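Local coordinates for hypothetical protein AF1704 (Archaeoglobus fulgidus, PDB 1ZBM) that probably converts cyclic dehypoxanthine futalosine into 1,4-dihydroxy-6-naphthoate and dihydroxyacetone, a step in menaquinone (vitamin K2) biosynthesis, at residues Ile64-Tyr69 / Tyr112-Leu117; Glu48-Lys53 / Glu60-Ser65; Pro180-Leu185 / Asp254-Lys259; Leu117-Ala122 / Cys165-Trp170. All coordinates share one frame; numbering follows the deposited sequence.

In the fold
Two mixed five-stranded sheets form the two lobes of a chain with the type II periplasmic-binding-protein fold. Contact 1 joins them, bringing helix 66-69 of the first lobe to the start of helix 114-122 in the second; Thr114 and Ala115, predicted to bind substrate, lie here, and the Thr113 side chain is about 7 Å from that of His152, the predicted proton acceptor. Contact 2 shares Ile64 and Ser65 with it, the centres of the two contacts being about 10 Å apart. Contact 3 meets contact 1 through Thr114 OG1 and Leu183 O, 2.8 Å apart. Contact 4 continues along helix 114-122 and lies about 22 Å, centre to centre, from contact 2.

Contact 1: residues Ile64-Tyr69 / Tyr112-Leu117; sequences ISAHAY and YTTANL
His67 fills the tight part of this contact, its imidazole presenting an edge to Thr113 O and one face to Leu117. CB points at the second segment and CG is anti to the backbone N (chi1 177°); ND1 of the ring donates to Thr113 O at 3.0 Å. That oxygen lies close to the ring plane, but the donor stands well above the plane of the carbonyl, which also accepts Leu117 N in the first turn of its helix. Leu117 CB covers one ring face, 3.8 Å from the centroid, in a CH-pi contact. A histidine suits this place because it offers both a flat face for packing and an N-H for a buried carbonyl. Beside it, His67 N donates to Thr114 OG1 at 3.1 Å, nearly straight at 165°; this hydroxyl is also hydrogen-bonded to Leu183 O of strand 181-189. Thr113 acts as N-cap of helix 114-122, its OG1 accepting from Asn116 N at 3.1 Å.

Elsewhere the joint is looser. A water accepts from Thr114 N at 2.8 Å and lies beside Ser65 OG, filling in where the serine does not reach the threonine backbone directly. The side chain of partly exposed Tyr112 touches Ala68 only with its CB, 4.0 Å from the alanine CB, and the Ala68 N bond to Tyr112 O is weak.

Strand 61-65 runs into helix 66-69 here, flanked by helix 47-53 next to Ser65 and Thr113 and by helix 251-265 next to Ala66 and Leu117, while strand 181-189 pairs with Ile64 and Ala66.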
loop_
_atom_site.group_PDB
_atom_site.type_symbol
_atom_site.label_atom_id
_atom_site.label_comp_id
_atom_site.label_asym_id
_atom_site.label_seq_id
_atom_site.Cartn_x
_atom_site.Cartn_y
_atom_site.Cartn_z
ATOM N N ILE A 64 -3.733 -0.146 5.484
ATOM C CA ILE A 64 -4.893 -0.628 4.742
ATOM C C ILE A 64 -5.020 0.079 3.401
ATOM O O ILE A 64 -4.832 1.289 3.310
ATOM C CB ILE A 64 -6.195 -0.400 5.535
ATOM C CG1 ILE A 64 -7.371 -1.048 4.807
ATOM C CG2 ILE A 64 -6.470 1.090 5.667
ATOM C CD1 ILE A 64 -8.680 -0.916 5.538
ATOM N N SER A 65 -5.358 -0.687 2.369
ATOM C CA SER A 65 -5.525 -0.161 1.017
ATOM C C SER A 65 -6.589 0.931 0.974
ATOM O O SER A 65 -7.582 0.853 1.694
ATOM C CB SER A 65 -5.930 -1.295 0.072
ATOM O OG SER A 65 -4.918 -2.279 -0.011
ATOM N N ALA A 66 -6.395 1.948 0.139
ATOM C CA ALA A 66 -7.402 3.006 0.057
ATOM C C ALA A 66 -8.745 2.366 -0.314
ATOM O O ALA A 66 -9.781 2.714 0.249
ATOM C CB ALA A 66 -7.007 4.058 -0.986
ATOM N N HIS A 67 -8.718 1.431 -1.257
ATOM C CA HIS A 67 -9.921 0.724 -1.684
ATOM C C HIS A 67 -10.694 0.205 -0.462
ATOM O O HIS A 67 -11.832 0.603 -0.211
ATOM C CB HIS A 67 -9.523 -0.449 -2.580
ATOM C CG HIS A 67 -10.676 -1.294 -3.034
ATOM N ND1 HIS A 67 -10.498 -2.494 -3.689
ATOM C CD2 HIS A 67 -12.015 -1.113 -2.940
ATOM C CE1 HIS A 67 -11.678 -3.017 -3.978
ATOM N NE2 HIS A 67 -12.615 -2.199 -3.534
ATOM N N ALA A 68 -10.053 -0.682 0.292
ATOM C CA ALA A 68 -10.645 -1.277 1.478
ATOM C C ALA A 68 -11.215 -0.234 2.436
ATOM O O ALA A 68 -12.306 -0.412 2.981
ATOM C CB ALA A 68 -9.612 -2.133 2.192
ATOM N N TYR A 69 -10.484 0.859 2.628
ATOM C CA TYR A 69 -10.913 1.923 3.527
ATOM C C TYR A 69 -12.338 2.387 3.268
ATOM O O TYR A 69 -13.074 2.709 4.204
ATOM C CB TYR A 69 -9.975 3.133 3.426
ATOM C CG TYR A 69 -10.396 4.260 4.343
ATOM C CD1 TYR A 69 -10.309 4.115 5.724
ATOM C CD2 TYR A 69 -10.979 5.425 3.839
ATOM C CE1 TYR A 69 -10.797 5.090 6.583
ATOM C CE2 TYR A 69 -11.476 6.414 4.700
ATOM C CZ TYR A 69 -11.378 6.223 6.074
ATOM O OH TYR A 69 -11.890 7.144 6.953
ATOM N N TYR A 112 -9.463 -6.603 -2.159
ATOM C CA TYR A 112 -9.633 -5.277 -1.595
ATOM C C TYR A 112 -8.483 -4.285 -1.772
ATOM O O TYR A 112 -8.508 -3.206 -1.188
ATOM C CB TYR A 112 -9.988 -5.411 -0.112
ATOM C CG TYR A 112 -11.339 -6.076 0.120
ATOM C CD1 TYR A 112 -12.526 -5.440 -0.244
ATOM C CD2 TYR A 112 -11.427 -7.350 0.669
ATOM C CE1 TYR A 112 -13.772 -6.063 -0.069
ATOM C CE2 TYR A 112 -12.660 -7.983 0.846
ATOM C CZ TYR A 112 -13.826 -7.339 0.474
ATOM O OH TYR A 112 -15.046 -7.968 0.606
ATOM N N THR A 113 -7.483 -4.619 -2.577
ATOM C CA THR A 113 -6.388 -3.681 -2.760
ATOM C C THR A 113 -6.795 -2.586 -3.713
ATOM O O THR A 113 -7.672 -2.765 -4.562
ATOM C CB THR A 113 -5.171 -4.340 -3.350
ATOM O OG1 THR A 113 -5.445 -4.686 -4.714
ATOM C CG2 THR A 113 -4.825 -5.582 -2.561
ATOM N N THR A 114 -6.148 -1.441 -3.567
ATOM C CA THR A 114 -6.420 -0.308 -4.428
ATOM C C THR A 114 -6.098 -0.668 -5.879
ATOM O O THR A 114 -6.799 -0.254 -6.805
ATOM C CB THR A 114 -5.591 0.892 -3.978
ATOM O OG1 THR A 114 -6.010 1.271 -2.662
ATOM C CG2 THR A 114 -5.790 2.067 -4.922
ATOM N N ALA A 115 -5.048 -1.458 -6.069
ATOM C CA ALA A 115 -4.649 -1.871 -7.407
ATOM C C ALA A 115 -5.748 -2.685 -8.083
ATOM O O ALA A 115 -5.890 -2.653 -9.307
ATOM C CB ALA A 115 -3.359 -2.687 -7.350
ATOM N N ASN A 116 -6.522 -3.429 -7.301
ATOM C CA ASN A 116 -7.589 -4.211 -7.902
ATOM C C ASN A 116 -8.708 -3.289 -8.348
ATOM O O ASN A 116 -9.222 -3.413 -9.463
ATOM C CB ASN A 116 -8.132 -5.245 -6.929
ATOM C CG ASN A 116 -8.224 -6.612 -7.562
ATOM O OD1 ASN A 116 -8.803 -6.769 -8.650
ATOM N ND2 ASN A 116 -7.648 -7.611 -6.901
ATOM N N LEU A 117 -9.079 -2.360 -7.476
ATOM C CA LEU A 117 -10.126 -1.402 -7.791
ATOM C C LEU A 117 -9.771 -0.710 -9.112
ATOM O O LEU A 117 -10.611 -0.597 -10.007
ATOM C CB LEU A 117 -10.256 -0.376 -6.661
ATOM C CG LEU A 117 -11.274 0.756 -6.868
ATOM C CD1 LEU A 117 -12.662 0.173 -7.123
ATOM C CD2 LEU A 117 -11.299 1.655 -5.630
HETATM O O HOH W 1 -3.767 -1.479 -2.049
#

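Contact 2: residues Glu48-Lys53 / Glu60-Ser65; sequences ETLNRK and EVTAIS
Asn51 ND2 spends its two hydrogens in different directions. One goes to Ser65 OG at 3.0 Å, with an N-H...O angle of 164°. The other goes, nearly straight, to Glu48 OE1, one turn back in the helix, at 3.1 Å. Both acceptors lie near the amide plane, so the two bonds fix the rotation of the group. The carboxylate oxygen is met on its syn side, though somewhat out of the carboxylate plane. Ser65 N also donates to Asn51 OD1 at 2.9 Å, although the position of that oxygen is less sure. An asparagine suits the place, since one short amide can serve both a backbone N-H and a hydroxyl at the end of the strand.

Helix 47-53 belongs to the beta-alpha-beta crossover from strand 39-44 to strand 61-65, which passes over the intervening parallel strand 11-16; segment 48-53 of the helix crosses strand 61-65 at 102°. Apolar Leu50 points into this interface, and its CD1 approaches Thr62 OG1 to 3.5 Å as the two side chains slide past each other in opposite directions. Thr62 OG1 is placed anti to the backbone N (chi1 177°) and donates to Ala63 O at 2.8 Å, in the carbonyl plane and on a lone pair. A water bridges the same hydroxyl to Leu50 O, donating to both.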
loop_
_atom_site.group_PDB
_atom_site.type_symbol
_atom_site.label_atom_id
_atom_site.label_comp_id
_atom_site.label_asym_id
_atom_site.label_seq_id
_atom_site.Cartn_x
_atom_site.Cartn_y
_atom_site.Cartn_z
ATOM N N GLU A 48 -3.456 -7.690 2.307
ATOM C CA GLU A 48 -4.809 -8.178 2.088
ATOM C C GLU A 48 -5.355 -8.745 3.399
ATOM O O GLU A 48 -6.543 -8.622 3.680
ATOM C CB GLU A 48 -4.838 -9.224 0.971
ATOM C CG GLU A 48 -6.248 -9.622 0.522
ATOM C CD GLU A 48 -7.129 -8.438 0.121
ATOM O OE1 GLU A 48 -6.636 -7.286 0.074
ATOM O OE2 GLU A 48 -8.329 -8.663 -0.159
ATOM N N THR A 49 -4.482 -9.343 4.207
ATOM C CA THR A 49 -4.898 -9.894 5.501
ATOM C C THR A 49 -5.406 -8.763 6.407
ATOM O O THR A 49 -6.396 -8.927 7.132
ATOM C CB THR A 49 -3.725 -10.617 6.209
ATOM O OG1 THR A 49 -3.301 -11.733 5.415
ATOM C CG2 THR A 49 -4.147 -11.118 7.597
ATOM N N LEU A 50 -4.730 -7.614 6.357
ATOM C CA LEU A 50 -5.127 -6.459 7.161
ATOM C C LEU A 50 -6.410 -5.806 6.622
ATOM O O LEU A 50 -7.228 -5.303 7.391
ATOM C CB LEU A 50 -3.994 -5.414 7.224
ATOM C CG LEU A 50 -2.632 -5.846 7.780
ATOM C CD1 LEU A 50 -1.736 -4.619 8.015
ATOM C CD2 LEU A 50 -2.837 -6.590 9.091
ATOM N N ASN A 51 -6.587 -5.808 5.306
ATOM C CA ASN A 51 -7.790 -5.222 4.722
ATOM C C ASN A 51 -8.997 -6.016 5.191
ATOM O O ASN A 51 -10.036 -5.445 5.474
ATOM C CB ASN A 51 -7.745 -5.245 3.193
ATOM C CG ASN A 51 -6.791 -4.221 2.621
ATOM O OD1 ASN A 51 -6.526 -3.192 3.244
ATOM N ND2 ASN A 51 -6.289 -4.482 1.417
ATOM N N ARG A 52 -8.855 -7.335 5.269
ATOM C CA ARG A 52 -9.948 -8.183 5.707
ATOM C C ARG A 52 -10.172 -8.122 7.214
ATOM O O ARG A 52 -11.300 -7.949 7.662
ATOM C CB ARG A 52 -9.705 -9.623 5.242
ATOM C CG ARG A 52 -9.929 -9.814 3.740
ATOM C CD ARG A 52 -9.599 -11.223 3.274
ATOM N NE ARG A 52 -10.047 -11.459 1.887
ATOM C CZ ARG A 52 -11.311 -11.697 1.533
ATOM N NH1 ARG A 52 -12.262 -11.736 2.455
ATOM N NH2 ARG A 52 -11.624 -11.896 0.261
ATOM N N LYS A 53 -9.108 -8.243 8.001
ATOM C CA LYS A 53 -9.247 -8.190 9.456
ATOM C C LYS A 53 -9.774 -6.837 9.918
ATOM O O LYS A 53 -10.300 -6.713 11.022
ATOM C CB LYS A 53 -7.911 -8.466 10.139
ATOM C CG LYS A 53 -7.466 -9.906 10.069
ATOM C CD LYS A 53 -6.316 -10.117 11.020
ATOM C CE LYS A 53 -6.112 -11.586 11.326
ATOM N NZ LYS A 53 -5.037 -11.745 12.352
ATOM N N GLU A 60 -5.928 -1.235 16.755
ATOM C CA GLU A 60 -6.127 0.183 17.012
ATOM C C GLU A 60 -5.634 0.978 15.812
ATOM O O GLU A 60 -6.262 1.949 15.405
ATOM C CB GLU A 60 -5.348 0.630 18.249
ATOM C CG GLU A 60 -6.015 0.322 19.568
ATOM C CD GLU A 60 -5.766 -1.088 20.066
ATOM O OE1 GLU A 60 -4.957 -1.826 19.455
ATOM O OE2 GLU A 60 -6.382 -1.449 21.092
ATOM N N VAL A 61 -4.497 0.567 15.259
ATOM C CA VAL A 61 -3.913 1.236 14.095
ATOM C C VAL A 61 -3.457 0.174 13.094
ATOM O O VAL A 61 -2.679 -0.715 13.437
ATOM C CB VAL A 61 -2.670 2.084 14.473
ATOM C CG1 VAL A 61 -2.118 2.765 13.224
ATOM C CG2 VAL A 61 -3.027 3.127 15.526
ATOM N N THR A 62 -3.926 0.267 11.859
ATOM C CA THR A 62 -3.536 -0.709 10.853
ATOM C C THR A 62 -3.339 -0.111 9.472
ATOM O O THR A 62 -4.046 0.819 9.094
ATOM C CB THR A 62 -4.591 -1.836 10.730
ATOM O OG1 THR A 62 -4.215 -2.734 9.676
ATOM C CG2 THR A 62 -5.955 -1.258 10.408
ATOM N N ALA A 63 -2.370 -0.627 8.717
ATOM C CA ALA A 63 -2.172 -0.143 7.354
ATOM C C ALA A 63 -3.390 -0.708 6.633
ATOM O O ALA A 63 -4.014 -1.651 7.122
ATOM C CB ALA A 63 -0.889 -0.718 6.756
ATOM N N ILE A 64 -3.733 -0.146 5.484
ATOM C CA ILE A 64 -4.893 -0.628 4.742
ATOM C C ILE A 64 -5.020 0.079 3.401
ATOM O O ILE A 64 -4.832 1.289 3.310
ATOM C CB ILE A 64 -6.195 -0.400 5.535
ATOM C CG1 ILE A 64 -7.371 -1.048 4.807
ATOM C CG2 ILE A 64 -6.470 1.090 5.667
ATOM C CD1 ILE A 64 -8.680 -0.916 5.538
ATOM N N SER A 65 -5.358 -0.687 2.369
ATOM C CA SER A 65 -5.525 -0.161 1.017
ATOM C C SER A 65 -6.589 0.931 0.974
ATOM O O SER A 65 -7.582 0.853 1.694
ATOM C CB SER A 65 -5.930 -1.295 0.072
ATOM O OG SER A 65 -4.918 -2.279 -0.011
HETATM O O HOH W 2 -6.303 -4.594 10.183
#

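Contact 3: residues Pro180-Leu185 / Asp254-Lys259; sequences PLPLGL and DAALKK
Pro182 packs on Ala256 and Leu257 of helix 251-265, whose 254-259 segment crosses strand 181-185 almost perpendicularly, at 83°, on one face of the first-lobe sheet of this periplasmic-binding-protein-like fold. The proline ring can be followed atom by atom. CB meets Leu257 CD2 at 3.5 Å; CG, the outermost atom, turns to Ala256 CB at 3.6 Å; and CD, as the ring closes back on the backbone, is still 3.8 Å from that same methyl. The rigid pyrrolidine thus sits against two successive helix residues, and a small alanine suits its position because it lets the strand come close.

Leu257 reaches the strand from the side. Its CG lies anti to the carbonyl carbon (chi1 -89°), and from there one methyl touches the proline while the other, CD1, faces Leu185 CD1 at 4.2 Å. Pro182 and Leu185 can both point toward the helix although three residues apart because Leu183 and Gly184 form a classic beta bulge opposite Ser84 of strand 76-86, shifting the usual alternation by one residue. Trp173 of helix 169-174 lies against both Pro182 and Ala256. Just before the strand the Pro180 carbonyl comes against the helix, its O 3.3 Å from Ala256 CB.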
loop_
_atom_site.group_PDB
_atom_site.type_symbol
_atom_site.label_atom_id
_atom_site.label_comp_id
_atom_site.label_asym_id
_atom_site.label_seq_id
_atom_site.Cartn_x
_atom_site.Cartn_y
_atom_site.Cartn_z
ATOM N N PRO A 180 -2.082 13.039 -7.416
ATOM C CA PRO A 180 -1.306 11.859 -7.010
ATOM C C PRO A 180 -2.236 10.636 -6.884
ATOM O O PRO A 180 -3.453 10.789 -6.826
ATOM C CB PRO A 180 -0.714 12.287 -5.671
ATOM C CG PRO A 180 -0.564 13.773 -5.820
ATOM C CD PRO A 180 -1.855 14.170 -6.498
ATOM N N LEU A 181 -1.666 9.436 -6.825
ATOM C CA LEU A 181 -2.459 8.209 -6.730
ATOM C C LEU A 181 -2.410 7.544 -5.339
ATOM O O LEU A 181 -1.398 6.935 -4.978
ATOM C CB LEU A 181 -1.952 7.205 -7.775
ATOM C CG LEU A 181 -2.879 6.118 -8.339
ATOM C CD1 LEU A 181 -2.031 5.015 -8.978
ATOM C CD2 LEU A 181 -3.752 5.549 -7.256
ATOM N N PRO A 182 -3.506 7.635 -4.556
ATOM C CA PRO A 182 -3.601 7.045 -3.210
ATOM C C PRO A 182 -3.603 5.524 -3.289
ATOM O O PRO A 182 -4.499 4.948 -3.901
ATOM C CB PRO A 182 -4.943 7.559 -2.683
ATOM C CG PRO A 182 -5.258 8.736 -3.553
ATOM C CD PRO A 182 -4.757 8.327 -4.900
ATOM N N LEU A 183 -2.631 4.864 -2.661
ATOM C CA LEU A 183 -2.581 3.399 -2.716
ATOM C C LEU A 183 -2.806 2.727 -1.365
ATOM O O LEU A 183 -3.782 2.001 -1.186
ATOM C CB LEU A 183 -1.245 2.943 -3.297
ATOM C CG LEU A 183 -0.992 3.387 -4.733
ATOM C CD1 LEU A 183 0.462 3.169 -5.065
ATOM C CD2 LEU A 183 -1.904 2.607 -5.687
ATOM N N GLY A 184 -1.886 2.955 -0.434
ATOM C CA GLY A 184 -2.006 2.377 0.887
ATOM C C GLY A 184 -2.218 3.499 1.879
ATOM O O GLY A 184 -1.716 4.604 1.680
ATOM N N LEU A 185 -2.958 3.238 2.947
ATOM C CA LEU A 185 -3.216 4.276 3.940
ATOM C C LEU A 185 -2.991 3.788 5.366
ATOM O O LEU A 185 -3.034 2.590 5.650
ATOM C CB LEU A 185 -4.664 4.751 3.822
ATOM C CG LEU A 185 -5.217 5.242 2.486
ATOM C CD1 LEU A 185 -6.732 5.337 2.593
ATOM C CD2 LEU A 185 -4.617 6.589 2.116
ATOM N N ASP A 254 -6.152 14.216 -0.689
ATOM C CA ASP A 254 -7.496 14.076 -0.119
ATOM C C ASP A 254 -8.478 14.138 -1.285
ATOM O O ASP A 254 -9.469 13.414 -1.311
ATOM C CB ASP A 254 -7.861 15.219 0.842
ATOM C CG ASP A 254 -7.041 15.221 2.115
ATOM O OD1 ASP A 254 -6.728 14.126 2.650
ATOM O OD2 ASP A 254 -6.732 16.335 2.601
ATOM N N ALA A 255 -8.200 15.020 -2.243
ATOM C CA ALA A 255 -9.071 15.194 -3.400
ATOM C C ALA A 255 -9.059 13.951 -4.271
ATOM O O ALA A 255 -10.095 13.549 -4.810
ATOM C CB ALA A 255 -8.632 16.404 -4.208
ATOM N N ALA A 256 -7.880 13.348 -4.408
ATOM C CA ALA A 256 -7.716 12.145 -5.213
ATOM C C ALA A 256 -8.535 10.984 -4.655
ATOM O O ALA A 256 -9.166 10.251 -5.411
ATOM C CB ALA A 256 -6.254 11.775 -5.294
ATOM N N LEU A 257 -8.536 10.809 -3.340
ATOM C CA LEU A 257 -9.328 9.727 -2.757
ATOM C C LEU A 257 -10.782 9.999 -3.057
ATOM O O LEU A 257 -11.511 9.113 -3.510
ATOM C CB LEU A 257 -9.167 9.672 -1.249
ATOM C CG LEU A 257 -8.045 8.825 -0.661
ATOM C CD1 LEU A 257 -8.211 8.895 0.855
ATOM C CD2 LEU A 257 -8.128 7.369 -1.133
ATOM N N LYS A 258 -11.205 11.234 -2.798
ATOM C CA LYS A 258 -12.595 11.608 -3.048
ATOM C C LYS A 258 -12.961 11.185 -4.468
ATOM O O LYS A 258 -13.982 10.533 -4.682
ATOM C CB LYS A 258 -12.797 13.125 -2.885
ATOM C CG LYS A 258 -14.263 13.538 -2.808
ATOM C CD LYS A 258 -14.488 15.002 -3.218
ATOM C CE LYS A 258 -15.989 15.326 -3.339
ATOM N NZ LYS A 258 -16.270 16.659 -3.969
ATOM N N LYS A 259 -12.113 11.541 -5.431
ATOM C CA LYS A 259 -12.347 11.201 -6.838
ATOM C C LYS A 259 -12.375 9.693 -7.049
ATOM O O LYS A 259 -13.310 9.144 -7.643
ATOM C CB LYS A 259 -11.251 11.814 -7.718
ATOM C CG LYS A 259 -11.384 11.472 -9.194
ATOM C CD LYS A 259 -12.687 12.002 -9.736
ATOM C CE LYS A 259 -12.866 11.668 -11.198
ATOM N NZ LYS A 259 -14.226 12.099 -11.633
#

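Contact 4: residues Leu117-Ala122 / Cys165-Trp170; sequences LLLKLA and CVLDLW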
loop_
_atom_site.group_PDB
_atom_site.type_symbol
_atom_site.label_atom_id
_atom_site.label_comp_id
_atom_site.label_asym_id
_atom_site.label_seq_id
_atom_site.Cartn_x
_atom_site.Cartn_y
_atom_site.Cartn_z
ATOM N N LEU A 117 -9.079 -2.360 -7.476
ATOM C CA LEU A 117 -10.126 -1.402 -7.791
ATOM C C LEU A 117 -9.771 -0.710 -9.112
ATOM O O LEU A 117 -10.611 -0.597 -10.007
ATOM C CB LEU A 117 -10.256 -0.376 -6.661
ATOM C CG LEU A 117 -11.274 0.756 -6.868
ATOM C CD1 LEU A 117 -12.662 0.173 -7.123
ATOM C CD2 LEU A 117 -11.299 1.655 -5.630
ATOM N N LEU A 118 -8.520 -0.261 -9.232
ATOM C CA LEU A 118 -8.054 0.398 -10.456
ATOM C C LEU A 118 -8.207 -0.506 -11.688
ATOM O O LEU A 118 -8.699 -0.070 -12.734
ATOM C CB LEU A 118 -6.587 0.829 -10.315
ATOM C CG LEU A 118 -6.290 2.017 -9.403
ATOM C CD1 LEU A 118 -4.791 2.115 -9.101
ATOM C CD2 LEU A 118 -6.789 3.273 -10.053
ATOM N N LEU A 119 -7.776 -1.757 -11.565
ATOM C CA LEU A 119 -7.881 -2.700 -12.664
ATOM C C LEU A 119 -9.347 -2.850 -13.068
ATOM O O LEU A 119 -9.685 -2.761 -14.247
ATOM C CB LEU A 119 -7.301 -4.062 -12.255
ATOM C CG LEU A 119 -7.345 -5.207 -13.288
ATOM C CD1 LEU A 119 -6.556 -4.813 -14.524
ATOM C CD2 LEU A 119 -6.768 -6.488 -12.680
ATOM N N LYS A 120 -10.216 -3.061 -12.082
ATOM C CA LYS A 120 -11.645 -3.211 -12.325
ATOM C C LYS A 120 -12.256 -1.972 -12.981
ATOM O O LYS A 120 -13.335 -2.049 -13.557
ATOM C CB LYS A 120 -12.359 -3.530 -11.005
ATOM C CG LYS A 120 -11.991 -4.907 -10.427
ATOM C CD LYS A 120 -12.145 -4.958 -8.916
ATOM C CE LYS A 120 -13.580 -4.737 -8.493
ATOM N NZ LYS A 120 -13.667 -4.480 -7.023
ATOM N N LEU A 121 -11.570 -0.835 -12.891
ATOM C CA LEU A 121 -12.047 0.402 -13.508
ATOM C C LEU A 121 -11.487 0.570 -14.913
ATOM O O LEU A 121 -12.117 1.173 -15.767
ATOM C CB LEU A 121 -11.628 1.614 -12.677
ATOM C CG LEU A 121 -12.367 1.884 -11.367
ATOM C CD1 LEU A 121 -11.594 2.918 -10.587
ATOM C CD2 LEU A 121 -13.787 2.370 -11.656
ATOM N N ALA A 122 -10.290 0.048 -15.150
ATOM C CA ALA A 122 -9.663 0.178 -16.461
ATOM C C ALA A 122 -10.123 -0.914 -17.428
ATOM O O ALA A 122 -10.232 -0.669 -18.624
ATOM C CB ALA A 122 -8.140 0.146 -16.310
ATOM N N CYS A 165 5.229 -4.547 -19.128
ATOM C CA CYS A 165 3.989 -3.928 -18.720
ATOM C C CYS A 165 3.008 -3.832 -19.886
ATOM O O CYS A 165 3.343 -3.331 -20.969
ATOM C CB CYS A 165 4.271 -2.532 -18.155
ATOM S SG CYS A 165 2.792 -1.605 -17.698
ATOM N N VAL A 166 1.799 -4.336 -19.657
ATOM C CA VAL A 166 0.736 -4.307 -20.657
ATOM C C VAL A 166 -0.321 -3.291 -20.241
ATOM O O VAL A 166 -1.142 -2.875 -21.053
ATOM C CB VAL A 166 0.073 -5.690 -20.814
ATOM C CG1 VAL A 166 1.081 -6.692 -21.352
ATOM C CG2 VAL A 166 -0.475 -6.166 -19.476
ATOM N N LEU A 167 -0.308 -2.911 -18.965
ATOM C CA LEU A 167 -1.238 -1.903 -18.440
ATOM C C LEU A 167 -0.521 -1.169 -17.319
ATOM O O LEU A 167 -0.167 -1.763 -16.296
ATOM C CB LEU A 167 -2.524 -2.552 -17.889
ATOM C CG LEU A 167 -3.738 -1.663 -17.552
ATOM C CD1 LEU A 167 -4.817 -2.491 -16.842
ATOM C CD2 LEU A 167 -3.334 -0.504 -16.665
ATOM N N ASP A 168 -0.296 0.122 -17.520
ATOM C CA ASP A 168 0.363 0.932 -16.495
ATOM C C ASP A 168 -0.769 1.672 -15.782
ATOM O O ASP A 168 -1.289 2.655 -16.295
ATOM C CB ASP A 168 1.346 1.926 -17.139
ATOM C CG ASP A 168 2.195 2.651 -16.120
ATOM O OD1 ASP A 168 1.618 3.282 -15.196
ATOM O OD2 ASP A 168 3.446 2.587 -16.233
ATOM N N LEU A 169 -1.148 1.174 -14.610
ATOM C CA LEU A 169 -2.234 1.748 -13.840
ATOM C C LEU A 169 -2.082 3.239 -13.570
ATOM O O LEU A 169 -3.080 3.953 -13.445
ATOM C CB LEU A 169 -2.421 0.975 -12.531
ATOM C CG LEU A 169 -2.956 -0.439 -12.739
ATOM C CD1 LEU A 169 -2.896 -1.222 -11.447
ATOM C CD2 LEU A 169 -4.384 -0.369 -13.257
ATOM N N TRP A 170 -0.852 3.725 -13.482
ATOM C CA TRP A 170 -0.683 5.148 -13.265
ATOM C C TRP A 170 -1.045 5.919 -14.526
ATOM O O TRP A 170 -1.664 6.975 -14.441
ATOM C CB TRP A 170 0.744 5.515 -12.847
ATOM C CG TRP A 170 1.005 6.984 -13.050
ATOM C CD1 TRP A 170 1.586 7.564 -14.139
ATOM C CD2 TRP A 170 0.593 8.061 -12.195
ATOM N NE1 TRP A 170 1.558 8.927 -14.021
ATOM C CE2 TRP A 170 0.952 9.264 -12.837
ATOM C CE3 TRP A 170 -0.055 8.126 -10.951
ATOM C CZ2 TRP A 170 0.696 10.527 -12.276
ATOM C CZ3 TRP A 170 -0.311 9.384 -10.393
ATOM C CH2 TRP A 170 0.062 10.563 -11.059
#
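Leu119 and Leu167 meet through single methyls, CD1 of each, 3.7 Å apart, as their side chains cross obliquely. Each has CG anti to the backbone N (chi1 179° and -168°), so the pair differ in their CB directions and not in this torsion: the CB of Leu167 is directed at the helix, whereas that of Leu119 runs to one side of the strand segment, yet its CD1 still touches.

The second pair is turned differently. Leu118 and Leu169 each point at the other segment, and Leu169 CD2 comes in beside the base of Leu118, 3.9 Å from its CB. The same methyl lies 4.0 Å from Leu119 N, so it rests against helix backbone as well as side chain. Branched leucines suit these sites because each can offer one methyl toward the other segment while the rest of the side chain packs elsewhere.

Helix 114-122 is the connection in the beta-alpha-beta unit that joins parallel strands 105-108 and 127-130, and here it packs on Leu167 of strand 164-168, at the edge of the same sheet. That strand carries a classic beta bulge, Val166 and Leu167 both facing Val93 of strand 92-95; Leu119 touches Val93 too. The strand then passes straight into helix 169-174. Asp168 is the N-cap, its OD1 accepting weakly from Trp170 N at 3.0 Å and also from Asp171 N; a short acid suits an N-cap because its carboxylate can accept hydrogen bonds from first-turn N-H groups.

One turn beyond Leu118, partly exposed Ala122 presents only CB, 4.3 Å from Leu167 CD1, with Trp172 of helix 169-174 against its side chain.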